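Local coordinates for protein Myo-inositol phosphohydrolase (Mitsuokella multacida, PDB 4WU3) that probably removes phosphate groups from inositol polyphosphates such as phytate as a PTP-like phosphatase, and binds inositol-(1,3,4,5)-tetrakisphosphate, at residues His512-Ala517 / His601-Phe606; Glu149-Pro154 / Lys592-His597; Val562-Ile567 / Lys605-Val610. The protein carries 2 engineered substitutions. All blocks are in the same frame, centred on the assembly; numbering follows the deposited sequence.

Contact 1 of 3, residues His512-Ala517 / His601-Phe606; sequences HIWPSA and HMIEKF. With 4IP (inositol-(1,3,4,5)-tetrakisphosphate), chain F.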
loop_
_atom_site.group_PDB
_atom_site.type_symbol
_atom_site.label_atom_id
_atom_site.label_comp_id
_atom_site.label_asym_id
_atom_site.label_seq_id
_atom_site.Cartn_x
_atom_site.Cartn_y
_atom_site.Cartn_z
ATOM N N HIS A 512 10.911 27.667 6.086
ATOM C CA HIS A 512 10.116 27.347 4.893
ATOM C C HIS A 512 8.646 27.771 4.947
ATOM O O HIS A 512 7.972 27.725 3.926
ATOM C CB HIS A 512 10.184 25.854 4.545
ATOM C CG HIS A 512 11.574 25.314 4.473
ATOM N ND1 HIS A 512 12.450 25.643 3.462
ATOM C CD2 HIS A 512 12.246 24.474 5.295
ATOM C CE1 HIS A 512 13.603 25.029 3.661
ATOM N NE2 HIS A 512 13.507 24.312 4.769
ATOM N N ILE A 513 8.133 28.153 6.113
ATOM C CA ILE A 513 6.689 28.360 6.244
ATOM C C ILE A 513 6.317 29.770 6.665
ATOM O O ILE A 513 7.128 30.519 7.216
ATOM C CB ILE A 513 6.018 27.338 7.201
ATOM C CG1 ILE A 513 6.204 27.723 8.659
ATOM C CG2 ILE A 513 6.569 25.938 6.987
ATOM C CD1 ILE A 513 5.435 26.813 9.609
ATOM N N TRP A 514 5.076 30.134 6.372
ATOM C CA TRP A 514 4.567 31.442 6.737
ATOM C C TRP A 514 4.617 31.567 8.257
ATOM O O TRP A 514 4.147 30.691 8.963
ATOM C CB TRP A 514 3.148 31.614 6.216
ATOM C CG TRP A 514 2.517 32.857 6.688
ATOM C CD1 TRP A 514 1.542 32.966 7.628
ATOM C CD2 TRP A 514 2.826 34.191 6.266
ATOM N NE1 TRP A 514 1.215 34.285 7.814
ATOM C CE2 TRP A 514 1.992 35.058 6.993
ATOM C CE3 TRP A 514 3.724 34.731 5.342
ATOM C CZ2 TRP A 514 2.029 36.434 6.834
ATOM C CZ3 TRP A 514 3.762 36.093 5.181
ATOM C CH2 TRP A 514 2.914 36.936 5.921
ATOM N N PRO A 515 5.218 32.647 8.768
ATOM C CA PRO A 515 5.289 32.808 10.215
ATOM C C PRO A 515 3.927 32.605 10.891
ATOM O O PRO A 515 2.914 33.082 10.397
ATOM C CB PRO A 515 5.773 34.246 10.380
ATOM C CG PRO A 515 6.567 34.506 9.148
ATOM C CD PRO A 515 5.854 33.762 8.053
ATOM N N SER A 516 3.902 31.893 12.012
ATOM C CA SER A 516 2.645 31.624 12.702
ATOM C C SER A 516 2.031 32.911 13.244
ATOM O O SER A 516 2.720 33.910 13.450
ATOM C CB SER A 516 2.863 30.631 13.840
ATOM O OG SER A 516 3.514 31.258 14.930
ATOM N N ALA A 517 0.730 32.874 13.478
ATOM C CA ALA A 517 0.017 33.988 14.096
ATOM C C ALA A 517 0.707 34.462 15.366
ATOM O O ALA A 517 0.918 35.657 15.542
ATOM C CB ALA A 517 -1.408 33.574 14.422
ATOM N N HIS A 601 -0.885 33.771 -0.075
ATOM C CA HIS A 601 -2.222 34.072 0.410
ATOM C C HIS A 601 -2.162 34.949 1.658
ATOM O O HIS A 601 -2.837 35.980 1.733
ATOM C CB HIS A 601 -2.925 32.758 0.741
ATOM C CG HIS A 601 -4.392 32.890 0.987
ATOM N ND1 HIS A 601 -4.966 32.636 2.210
ATOM C CD2 HIS A 601 -5.408 33.221 0.159
ATOM C CE1 HIS A 601 -6.272 32.815 2.131
ATOM N NE2 HIS A 601 -6.564 33.172 0.896
ATOM N N MET A 602 -1.349 34.538 2.630
ATOM C CA MET A 602 -1.337 35.176 3.934
ATOM C C MET A 602 -0.679 36.550 3.929
ATOM O O MET A 602 -1.031 37.391 4.757
ATOM C CB MET A 602 -0.659 34.275 4.976
ATOM C CG MET A 602 -1.417 32.988 5.290
ATOM S SD MET A 602 -3.103 33.243 5.886
ATOM C CE MET A 602 -2.809 33.892 7.521
ATOM N N ILE A 603 0.271 36.793 3.025
ATOM C CA ILE A 603 0.911 38.109 2.976
ATOM C C ILE A 603 -0.087 39.166 2.495
ATOM O O ILE A 603 -0.040 40.310 2.945
ATOM C CB ILE A 603 2.182 38.132 2.109
ATOM C CG1 ILE A 603 2.941 39.457 2.292
ATOM C CG2 ILE A 603 1.842 37.947 0.640
ATOM C CD1 ILE A 603 3.399 39.729 3.707
ATOM N N GLU A 604 -0.993 38.777 1.598
ATOM C CA GLU A 604 -2.107 39.639 1.208
ATOM C C GLU A 604 -3.042 39.901 2.369
ATOM O O GLU A 604 -3.504 41.032 2.558
ATOM C CB GLU A 604 -2.934 39.002 0.103
ATOM C CG GLU A 604 -2.298 39.072 -1.260
ATOM C CD GLU A 604 -3.216 38.573 -2.356
ATOM O OE1 GLU A 604 -4.185 37.844 -2.047
ATOM O OE2 GLU A 604 -2.966 38.909 -3.531
ATOM N N LYS A 605 -3.367 38.853 3.120
ATOM C CA LYS A 605 -4.214 39.032 4.284
ATOM C C LYS A 605 -3.564 40.046 5.211
ATOM O O LYS A 605 -4.205 41.004 5.658
ATOM C CB LYS A 605 -4.481 37.709 4.993
ATOM C CG LYS A 605 -5.531 36.870 4.278
ATOM C CD LYS A 605 -6.130 35.792 5.166
ATOM C CE LYS A 605 -7.349 35.170 4.499
ATOM N NZ LYS A 605 -7.957 34.072 5.304
ATOM N N PHE A 606 -2.278 39.868 5.473
ATOM C CA PHE A 606 -1.607 40.749 6.407
ATOM C C PHE A 606 -1.633 42.194 5.913
ATOM O O PHE A 606 -1.733 43.112 6.706
ATOM C CB PHE A 606 -0.176 40.302 6.671
ATOM C CG PHE A 606 0.510 41.127 7.700
ATOM C CD1 PHE A 606 0.365 40.826 9.037
ATOM C CD2 PHE A 606 1.269 42.228 7.335
ATOM C CE1 PHE A 606 0.984 41.591 9.991
ATOM C CE2 PHE A 606 1.891 43.001 8.290
ATOM C CZ PHE A 606 1.747 42.680 9.619
HETATM C C1 4IP F . 15.233 29.727 3.492
HETATM O O1 4IP F . 15.444 31.080 3.898
HETATM C C2 4IP F . 16.486 28.902 3.749
HETATM O O2 4IP F . 17.595 29.507 3.098
HETATM C C3 4IP F . 16.345 27.484 3.211
HETATM O O3 4IP F . 17.557 26.760 3.442
HETATM C C4 4IP F . 16.013 27.473 1.722
HETATM O O4 4IP F . 15.799 26.121 1.302
HETATM C C5 4IP F . 14.760 28.300 1.457
HETATM O O5 4IP F . 14.474 28.341 0.057
HETATM C C6 4IP F . 14.899 29.721 2.001
HETATM O O6 4IP F . 13.695 30.458 1.779
HETATM P P1 4IP F . 15.266 31.572 5.417
HETATM O O1P 4IP F . 13.782 31.527 5.653
HETATM O O2P 4IP F . 15.869 32.953 5.391
HETATM O O3P 4IP F . 16.073 30.590 6.228
HETATM P P3 4IP F . 17.531 25.379 4.275
HETATM O O4P 4IP F . 16.327 24.646 3.730
HETATM O O5P 4IP F . 17.409 25.822 5.715
HETATM O O6P 4IP F . 18.839 24.708 3.935
HETATM P P4 4IP F . 16.552 25.483 0.022
HETATM O O7P 4IP F . 18.008 25.828 0.217
HETATM O O8P 4IP F . 16.255 24.010 0.161
HETATM O O9P 4IP F . 15.890 26.168 -1.159
HETATM P P5 4IP F . 12.941 28.305 -0.452
HETATM O OPF 4IP F . 12.179 27.530 0.612
HETATM O OPG 4IP F . 13.048 27.601 -1.789
HETATM O OPH 4IP F . 12.547 29.762 -0.539
#
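Trp514 sits in the loop that follows strand 503-509, probably the counterpart of the WPD loop of tyrosine phosphatases, and lays its indole against Met602 and Ile603 of helix 593-613. On the helix side Met602 makes the closest approach: its CB stands 3.4 Å from the centroid of the five-membered ring of Trp514, only 13° off the normal, a CH-pi contact. The bent Met602 chain then carries its sulfur past the same ring at a slant, with SD 5.3 Å from that centroid, a looser Met-aromatic contact. Farther along the indole, Ile603 comes up crosswise and sets CD1 3.6 Å from Trp514 CH2. Phe606 closes in at the indole's edge, its CB 4.5 Å from Trp514 CZ2. On the opposite face, Pro515 CD lies 3.4 Å above the Trp514 plane, which leaves the ring clamped between its own neighbour and the helix. The Trp514 side chain reaches the helix because chi1 is 173°, with CG turned away from the backbone N. Ile520, from helix 517-529, also touches it. Two residues earlier the loop meets the ligand: His512 ND1 donates a weak but nearly straight bond (168°) to OPF of the 5-phosphate of 4IP, at 3.4 Å. No hydrogen bond crosses between 512-517 and 601-606, so the fit rests on shape and dispersion; clamped on both faces, the indole is likely to have little freedom to turn, and the loop it belongs to also carries His512 to the phosphates.

Contact 2 of 3, residues Glu149-Pro154 / Lys592-His597; sequences EDIIIP and KADYYH. With 4IP (inositol-(1,3,4,5)-tetrakisphosphate), chain F.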
loop_
_atom_site.group_PDB
_atom_site.type_symbol
_atom_site.label_atom_id
_atom_site.label_comp_id
_atom_site.label_asym_id
_atom_site.label_seq_id
_atom_site.Cartn_x
_atom_site.Cartn_y
_atom_site.Cartn_z
ATOM N N GLU A 149 -3.164 18.409 8.145
ATOM C CA GLU A 149 -4.313 19.154 8.621
ATOM C C GLU A 149 -4.117 20.674 8.539
ATOM O O GLU A 149 -5.044 21.391 8.186
ATOM C CB GLU A 149 -4.600 18.741 10.063
ATOM C CG GLU A 149 -5.842 19.357 10.670
ATOM C CD GLU A 149 -5.930 19.117 12.165
ATOM O OE1 GLU A 149 -5.712 17.965 12.602
ATOM O OE2 GLU A 149 -6.219 20.081 12.905
ATOM N N ASP A 150 -2.928 21.178 8.869
ATOM C CA ASP A 150 -2.751 22.631 8.939
ATOM C C ASP A 150 -2.600 23.290 7.569
ATOM O O ASP A 150 -2.621 24.511 7.457
ATOM C CB ASP A 150 -1.602 23.050 9.871
ATOM C CG ASP A 150 -0.380 22.204 9.719
ATOM O OD1 ASP A 150 -0.018 21.922 8.568
ATOM O OD2 ASP A 150 0.235 21.848 10.751
ATOM N N ILE A 151 -2.445 22.490 6.532
ATOM C CA ILE A 151 -2.580 23.002 5.182
ATOM C C ILE A 151 -4.033 22.831 4.712
ATOM O O ILE A 151 -4.617 23.743 4.114
ATOM C CB ILE A 151 -1.620 22.280 4.226
ATOM C CG1 ILE A 151 -0.185 22.743 4.467
ATOM C CG2 ILE A 151 -1.997 22.554 2.785
ATOM C CD1 ILE A 151 0.033 24.202 4.127
ATOM N N ILE A 152 -4.623 21.671 5.015
ATOM C CA ILE A 152 -5.952 21.319 4.491
ATOM C C ILE A 152 -7.069 22.242 4.989
ATOM O O ILE A 152 -7.895 22.695 4.202
ATOM C CB ILE A 152 -6.315 19.857 4.819
ATOM C CG1 ILE A 152 -5.452 18.914 3.985
ATOM C CG2 ILE A 152 -7.793 19.594 4.565
ATOM C CD1 ILE A 152 -5.502 17.476 4.438
ATOM N N ILE A 153 -7.098 22.525 6.287
ATOM C CA ILE A 153 -8.183 23.333 6.860
ATOM C C ILE A 153 -8.256 24.741 6.246
ATOM O O ILE A 153 -9.318 25.155 5.760
ATOM C CB ILE A 153 -8.076 23.422 8.397
ATOM C CG1 ILE A 153 -8.200 22.025 9.029
ATOM C CG2 ILE A 153 -9.144 24.352 8.972
ATOM C CD1 ILE A 153 -9.427 21.254 8.602
ATOM N N PRO A 154 -7.140 25.492 6.267
ATOM C CA PRO A 154 -7.180 26.825 5.637
ATOM C C PRO A 154 -7.333 26.789 4.111
ATOM O O PRO A 154 -7.907 27.697 3.534
ATOM C CB PRO A 154 -5.833 27.457 6.034
ATOM C CG PRO A 154 -4.969 26.323 6.493
ATOM C CD PRO A 154 -5.898 25.272 7.030
ATOM N N LYS A 592 7.376 22.185 -1.271
ATOM C CA LYS A 592 7.203 23.553 -0.801
ATOM C C LYS A 592 6.019 24.247 -1.439
ATOM O O LYS A 592 5.653 25.338 -1.018
ATOM C CB LYS A 592 8.455 24.385 -1.072
ATOM C CG LYS A 592 9.658 23.981 -0.242
ATOM C CD LYS A 592 10.888 24.779 -0.640
ATOM C CE LYS A 592 12.140 24.219 0.014
ATOM N NZ LYS A 592 13.360 25.004 -0.341
ATOM N N ALA A 593 5.420 23.615 -2.439
ATOM C CA ALA A 593 4.371 24.253 -3.229
ATOM C C ALA A 593 3.235 24.808 -2.379
ATOM O O ALA A 593 2.886 25.974 -2.495
ATOM C CB ALA A 593 3.828 23.277 -4.258
ATOM N N ASP A 594 2.659 23.969 -1.529
ATOM C CA ASP A 594 1.578 24.381 -0.634
ATOM C C ASP A 594 2.008 25.484 0.328
ATOM O O ASP A 594 1.191 26.316 0.724
ATOM C CB ASP A 594 1.065 23.179 0.175
ATOM C CG ASP A 594 0.359 22.137 -0.692
ATOM O OD1 ASP A 594 -0.161 22.501 -1.777
ATOM O OD2 ASP A 594 0.321 20.950 -0.284
ATOM N N TYR A 595 3.280 25.472 0.725
ATOM C CA TYR A 595 3.794 26.453 1.706
ATOM C C TYR A 595 4.083 27.817 1.072
ATOM O O TYR A 595 3.842 28.852 1.700
ATOM C CB TYR A 595 5.009 25.902 2.463
ATOM C CG TYR A 595 4.669 24.657 3.261
ATOM C CD1 TYR A 595 4.063 24.744 4.510
ATOM C CD2 TYR A 595 4.914 23.398 2.742
ATOM C CE1 TYR A 595 3.731 23.610 5.224
ATOM C CE2 TYR A 595 4.587 22.257 3.447
ATOM C CZ TYR A 595 4.000 22.360 4.685
ATOM O OH TYR A 595 3.679 21.202 5.359
ATOM N N TYR A 596 4.573 27.820 -0.164
ATOM C CA TYR A 596 4.646 29.049 -0.955
ATOM C C TYR A 596 3.252 29.623 -1.179
ATOM O O TYR A 596 3.042 30.829 -1.091
ATOM C CB TYR A 596 5.254 28.779 -2.325
ATOM C CG TYR A 596 6.742 28.524 -2.341
ATOM C CD1 TYR A 596 7.610 29.282 -1.566
ATOM C CD2 TYR A 596 7.287 27.559 -3.181
ATOM C CE1 TYR A 596 8.980 29.061 -1.604
ATOM C CE2 TYR A 596 8.657 27.331 -3.224
ATOM C CZ TYR A 596 9.499 28.080 -2.432
ATOM O OH TYR A 596 10.863 27.860 -2.481
ATOM N N HIS A 597 2.293 28.754 -1.479
ATOM C CA HIS A 597 0.938 29.216 -1.735
ATOM C C HIS A 597 0.363 29.870 -0.493
ATOM O O HIS A 597 -0.296 30.903 -0.561
ATOM C CB HIS A 597 0.033 28.066 -2.152
ATOM C CG HIS A 597 -1.418 28.418 -2.114
ATOM N ND1 HIS A 597 -2.014 29.221 -3.064
ATOM C CD2 HIS A 597 -2.387 28.104 -1.225
ATOM C CE1 HIS A 597 -3.292 29.374 -2.771
ATOM N NE2 HIS A 597 -3.544 28.707 -1.660
HETATM C C1 4IP F . 15.233 29.727 3.492
HETATM O O1 4IP F . 15.444 31.080 3.898
HETATM C C2 4IP F . 16.486 28.902 3.749
HETATM O O2 4IP F . 17.595 29.507 3.098
HETATM C C3 4IP F . 16.345 27.484 3.211
HETATM O O3 4IP F . 17.557 26.760 3.442
HETATM C C4 4IP F . 16.013 27.473 1.722
HETATM O O4 4IP F . 15.799 26.121 1.302
HETATM C C5 4IP F . 14.760 28.300 1.457
HETATM O O5 4IP F . 14.474 28.341 0.057
HETATM C C6 4IP F . 14.899 29.721 2.001
HETATM O O6 4IP F . 13.695 30.458 1.779
HETATM P P1 4IP F . 15.266 31.572 5.417
HETATM O O1P 4IP F . 13.782 31.527 5.653
HETATM O O2P 4IP F . 15.869 32.953 5.391
HETATM O O3P 4IP F . 16.073 30.590 6.228
HETATM P P3 4IP F . 17.531 25.379 4.275
HETATM O O4P 4IP F . 16.327 24.646 3.730
HETATM O O5P 4IP F . 17.409 25.822 5.715
HETATM O O6P 4IP F . 18.839 24.708 3.935
HETATM P P4 4IP F . 16.552 25.483 0.022
HETATM O O7P 4IP F . 18.008 25.828 0.217
HETATM O O8P 4IP F . 16.255 24.010 0.161
HETATM O O9P 4IP F . 15.890 26.168 -1.159
HETATM P P5 4IP F . 12.941 28.305 -0.452
HETATM O OPF 4IP F . 12.179 27.530 0.612
HETATM O OPG 4IP F . 13.048 27.601 -1.789
HETATM O OPH 4IP F . 12.547 29.762 -0.539
HETATM O O HOH W 1 2.338 21.797 7.427
#
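Apolar packing comes first: Ile151, on helix 149-161, pushes its branched side chain between Asp594 and Tyr595 of helix 593-613. Its CD1 lies 3.9 Å from Tyr595 CE1, approaching the ring obliquely while the two side chains cross at about a right angle. The other branch goes to the aspartate, with Ile151 CG2 4.1 Å from Asp594 CB. That branch gets there because chi1 of -73° sends CG1 beside the backbone N and CG2 away from it. The carboxylate of Asp594 turns to Arg147, with which OD2 forms a salt bridge.

Water supplies the polar link. One molecule, lying at the edge of the Tyr595 ring and in its plane, is 2.5 Å from Tyr595 OH and donates to Asp150 OD1 at 2.6 Å; the same OD1 is also hydrogen-bonded to Thr148. This is a helix-helix contact between distant parts of the chain: helix 149-161 falls in the first of two phytase-like sequence regions, whereas Lys592 and Tyr596 line the 4IP pocket together with Asp511, His512 and Arg546 from the second.

Charged hydrogen bonds occupy that pocket side. Lys592, extended beyond CG, delivers NZ to 4IP, donating to O4, the ester oxygen of the 4-phosphate, at 3.1 Å and more weakly to OPF at 2.9 Å and OPG at 3.0 Å. Its ammonium group thus straddles the 4- and 5-phosphate positions. Arg343, Lys477 and Arg546 also bind 4IP.

Contact 3 of 3, residues Val562-Ile567 / Lys605-Val610; sequences VSLGDI and KFYQYV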
loop_
_atom_site.group_PDB
_atom_site.type_symbol
_atom_site.label_atom_id
_atom_site.label_comp_id
_atom_site.label_asym_id
_atom_site.label_seq_id
_atom_site.Cartn_x
_atom_site.Cartn_y
_atom_site.Cartn_z
ATOM N N VAL A 562 1.687 52.559 0.807
ATOM C CA VAL A 562 2.345 51.937 -0.338
ATOM C C VAL A 562 1.647 50.626 -0.719
ATOM O O VAL A 562 1.178 49.892 0.144
ATOM C CB VAL A 562 3.824 51.693 -0.034
ATOM C CG1 VAL A 562 4.488 50.960 -1.190
ATOM C CG2 VAL A 562 4.514 53.022 0.255
ATOM N N SER A 563 1.559 50.336 -2.012
ATOM C CA SER A 563 0.794 49.162 -2.459
ATOM C C SER A 563 1.452 47.847 -2.040
ATOM O O SER A 563 2.652 47.799 -1.781
ATOM C CB SER A 563 0.595 49.194 -3.974
ATOM O OG SER A 563 1.829 49.082 -4.664
ATOM N N LEU A 564 0.667 46.778 -1.959
ATOM C CA LEU A 564 1.229 45.476 -1.620
ATOM C C LEU A 564 2.342 45.123 -2.604
ATOM O O LEU A 564 3.445 44.761 -2.216
ATOM C CB LEU A 564 0.161 44.397 -1.636
ATOM C CG LEU A 564 0.693 42.988 -1.331
ATOM C CD1 LEU A 564 1.334 42.976 0.045
ATOM C CD2 LEU A 564 -0.419 41.957 -1.393
ATOM N N GLY A 565 2.039 45.258 -3.885
ATOM C CA GLY A 565 2.996 44.950 -4.931
ATOM C C GLY A 565 4.272 45.770 -4.893
ATOM O O GLY A 565 5.345 45.266 -5.245
ATOM N N ASP A 566 4.180 47.034 -4.477
ATOM C CA ASP A 566 5.377 47.873 -4.350
ATOM C C ASP A 566 6.259 47.428 -3.171
ATOM O O ASP A 566 7.491 47.365 -3.279
ATOM C CB ASP A 566 4.999 49.347 -4.201
ATOM C CG ASP A 566 4.646 50.001 -5.526
ATOM O OD1 ASP A 566 4.569 49.297 -6.550
ATOM O OD2 ASP A 566 4.440 51.231 -5.548
ATOM N N ILE A 567 5.622 47.109 -2.051
ATOM C CA ILE A 567 6.335 46.582 -0.888
ATOM C C ILE A 567 7.091 45.304 -1.277
ATOM O O ILE A 567 8.310 45.203 -1.105
ATOM C CB ILE A 567 5.361 46.243 0.251
ATOM C CG1 ILE A 567 4.664 47.502 0.776
ATOM C CG2 ILE A 567 6.082 45.516 1.371
ATOM C CD1 ILE A 567 5.542 48.400 1.624
ATOM N N LYS A 605 -3.367 38.853 3.120
ATOM C CA LYS A 605 -4.214 39.032 4.284
ATOM C C LYS A 605 -3.564 40.046 5.211
ATOM O O LYS A 605 -4.205 41.004 5.658
ATOM C CB LYS A 605 -4.481 37.709 4.993
ATOM C CG LYS A 605 -5.531 36.870 4.278
ATOM C CD LYS A 605 -6.130 35.792 5.166
ATOM C CE LYS A 605 -7.349 35.170 4.499
ATOM N NZ LYS A 605 -7.957 34.072 5.304
ATOM N N PHE A 606 -2.278 39.868 5.473
ATOM C CA PHE A 606 -1.607 40.749 6.407
ATOM C C PHE A 606 -1.633 42.194 5.913
ATOM O O PHE A 606 -1.733 43.112 6.706
ATOM C CB PHE A 606 -0.176 40.302 6.671
ATOM C CG PHE A 606 0.510 41.127 7.700
ATOM C CD1 PHE A 606 0.365 40.826 9.037
ATOM C CD2 PHE A 606 1.269 42.228 7.335
ATOM C CE1 PHE A 606 0.984 41.591 9.991
ATOM C CE2 PHE A 606 1.891 43.001 8.290
ATOM C CZ PHE A 606 1.747 42.680 9.619
ATOM N N TYR A 607 -1.549 42.391 4.604
ATOM C CA TYR A 607 -1.688 43.726 4.034
ATOM C C TYR A 607 -3.042 44.320 4.409
ATOM O O TYR A 607 -3.127 45.482 4.835
ATOM C CB TYR A 607 -1.541 43.683 2.520
ATOM C CG TYR A 607 -1.663 45.037 1.874
ATOM C CD1 TYR A 607 -0.565 45.883 1.780
ATOM C CD2 TYR A 607 -2.880 45.482 1.383
ATOM C CE1 TYR A 607 -0.671 47.135 1.203
ATOM C CE2 TYR A 607 -2.999 46.731 0.799
ATOM C CZ TYR A 607 -1.891 47.553 0.712
ATOM O OH TYR A 607 -2.012 48.798 0.138
ATOM N N GLN A 608 -4.099 43.519 4.280
ATOM C CA GLN A 608 -5.439 43.970 4.656
ATOM C C GLN A 608 -5.502 44.323 6.141
ATOM O O GLN A 608 -6.122 45.318 6.538
ATOM C CB GLN A 608 -6.504 42.908 4.351
ATOM C CG GLN A 608 -7.897 43.351 4.789
ATOM C CD GLN A 608 -8.996 42.350 4.483
ATOM O OE1 GLN A 608 -8.753 41.296 3.906
ATOM N NE2 GLN A 608 -10.220 42.686 4.888
ATOM N N TYR A 609 -4.882 43.484 6.961
ATOM C CA TYR A 609 -4.873 43.703 8.394
ATOM C C TYR A 609 -4.282 45.078 8.709
ATOM O O TYR A 609 -4.785 45.803 9.561
ATOM C CB TYR A 609 -4.078 42.598 9.094
ATOM C CG TYR A 609 -3.654 42.948 10.501
ATOM C CD1 TYR A 609 -4.566 42.926 11.546
ATOM C CD2 TYR A 609 -2.335 43.291 10.791
ATOM C CE1 TYR A 609 -4.184 43.248 12.836
ATOM C CE2 TYR A 609 -1.951 43.609 12.083
ATOM C CZ TYR A 609 -2.887 43.589 13.097
ATOM O OH TYR A 609 -2.537 43.897 14.387
ATOM N N VAL A 610 -3.204 45.420 8.018
ATOM C CA VAL A 610 -2.545 46.692 8.224
ATOM C C VAL A 610 -3.464 47.829 7.787
ATOM O O VAL A 610 -3.662 48.798 8.512
ATOM C CB VAL A 610 -1.220 46.772 7.443
ATOM C CG1 VAL A 610 -0.717 48.199 7.411
ATOM C CG2 VAL A 610 -0.176 45.863 8.074
#
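Leu564 and Tyr607 carry this contact, their side chains lying alongside and running opposite ways. Leu564 CB sits over one face of the Tyr607 ring, 4.0 Å from the centroid and 18° off the normal, a CH-pi contact displaced toward Tyr607 CD1. Beyond it, Leu564 CD1 reaches back to Tyr607 CB at 3.9 Å, so the leucine follows the aromatic side chain down to its root. At the other end of the ring the phenol meets backbone: Tyr607 OH donates a weak hydrogen bond to Val562 O at 3.4 Å, and that oxygen lies in the plane of the ring, at its edge. Tyr607 CE1 also comes within 3.5 Å of Leu564 N. The ring extends from its own helix across to this turn because its CG stands opposite the backbone N, with chi1 at -179°.

An alanine here removes the ring and its hydroxyl, and would probably leave Leu564 without the face it packs on, Val562 O without this weak donor, and a gap between the turn and helix 593-613.

One shell out, Ser563 shapes the turn that Tyr607 lies against. It is the N-cap of helix 564-573: its OG accepts from Asp566 N at 3.1 Å, with an N-H...O angle of 145°, while its carbonyl O takes Ile567 N at 3.1 Å. Farther out, Thr381 touches both Val562 and Asp566, and Met556 of helix 545-558 lies against both Leu564 and Phe606, tying the two segments to a third helix. The whole is a serine-capped helix start packed through one tyrosine onto a neighbouring helix, among the helices of a tyrosine-phosphatase-like fold.

All three contacts use helix 593-613, in order along it: contact 2 near its N-terminal end at 592-597, contact 1 at 601-606 and contact 3 at 605-610, which shares Lys605 and Phe606 with contact 1. The centres of contacts 1 and 2 are about 11 Å apart. Those of contacts 1 and 3 are about 12 Å apart, and those of contacts 2 and 3 about 21 Å. Along the chain the partners come as 149-154, 512-517 and 562-567, all before the helix. Contacts 1 and 2 both touch 4IP, and Ile513 packs on Tyr595 between them. One helix therefore meets the distant helix 149-161, the pocket loop and helix 564-573, linking the ligand site with packing well away from it.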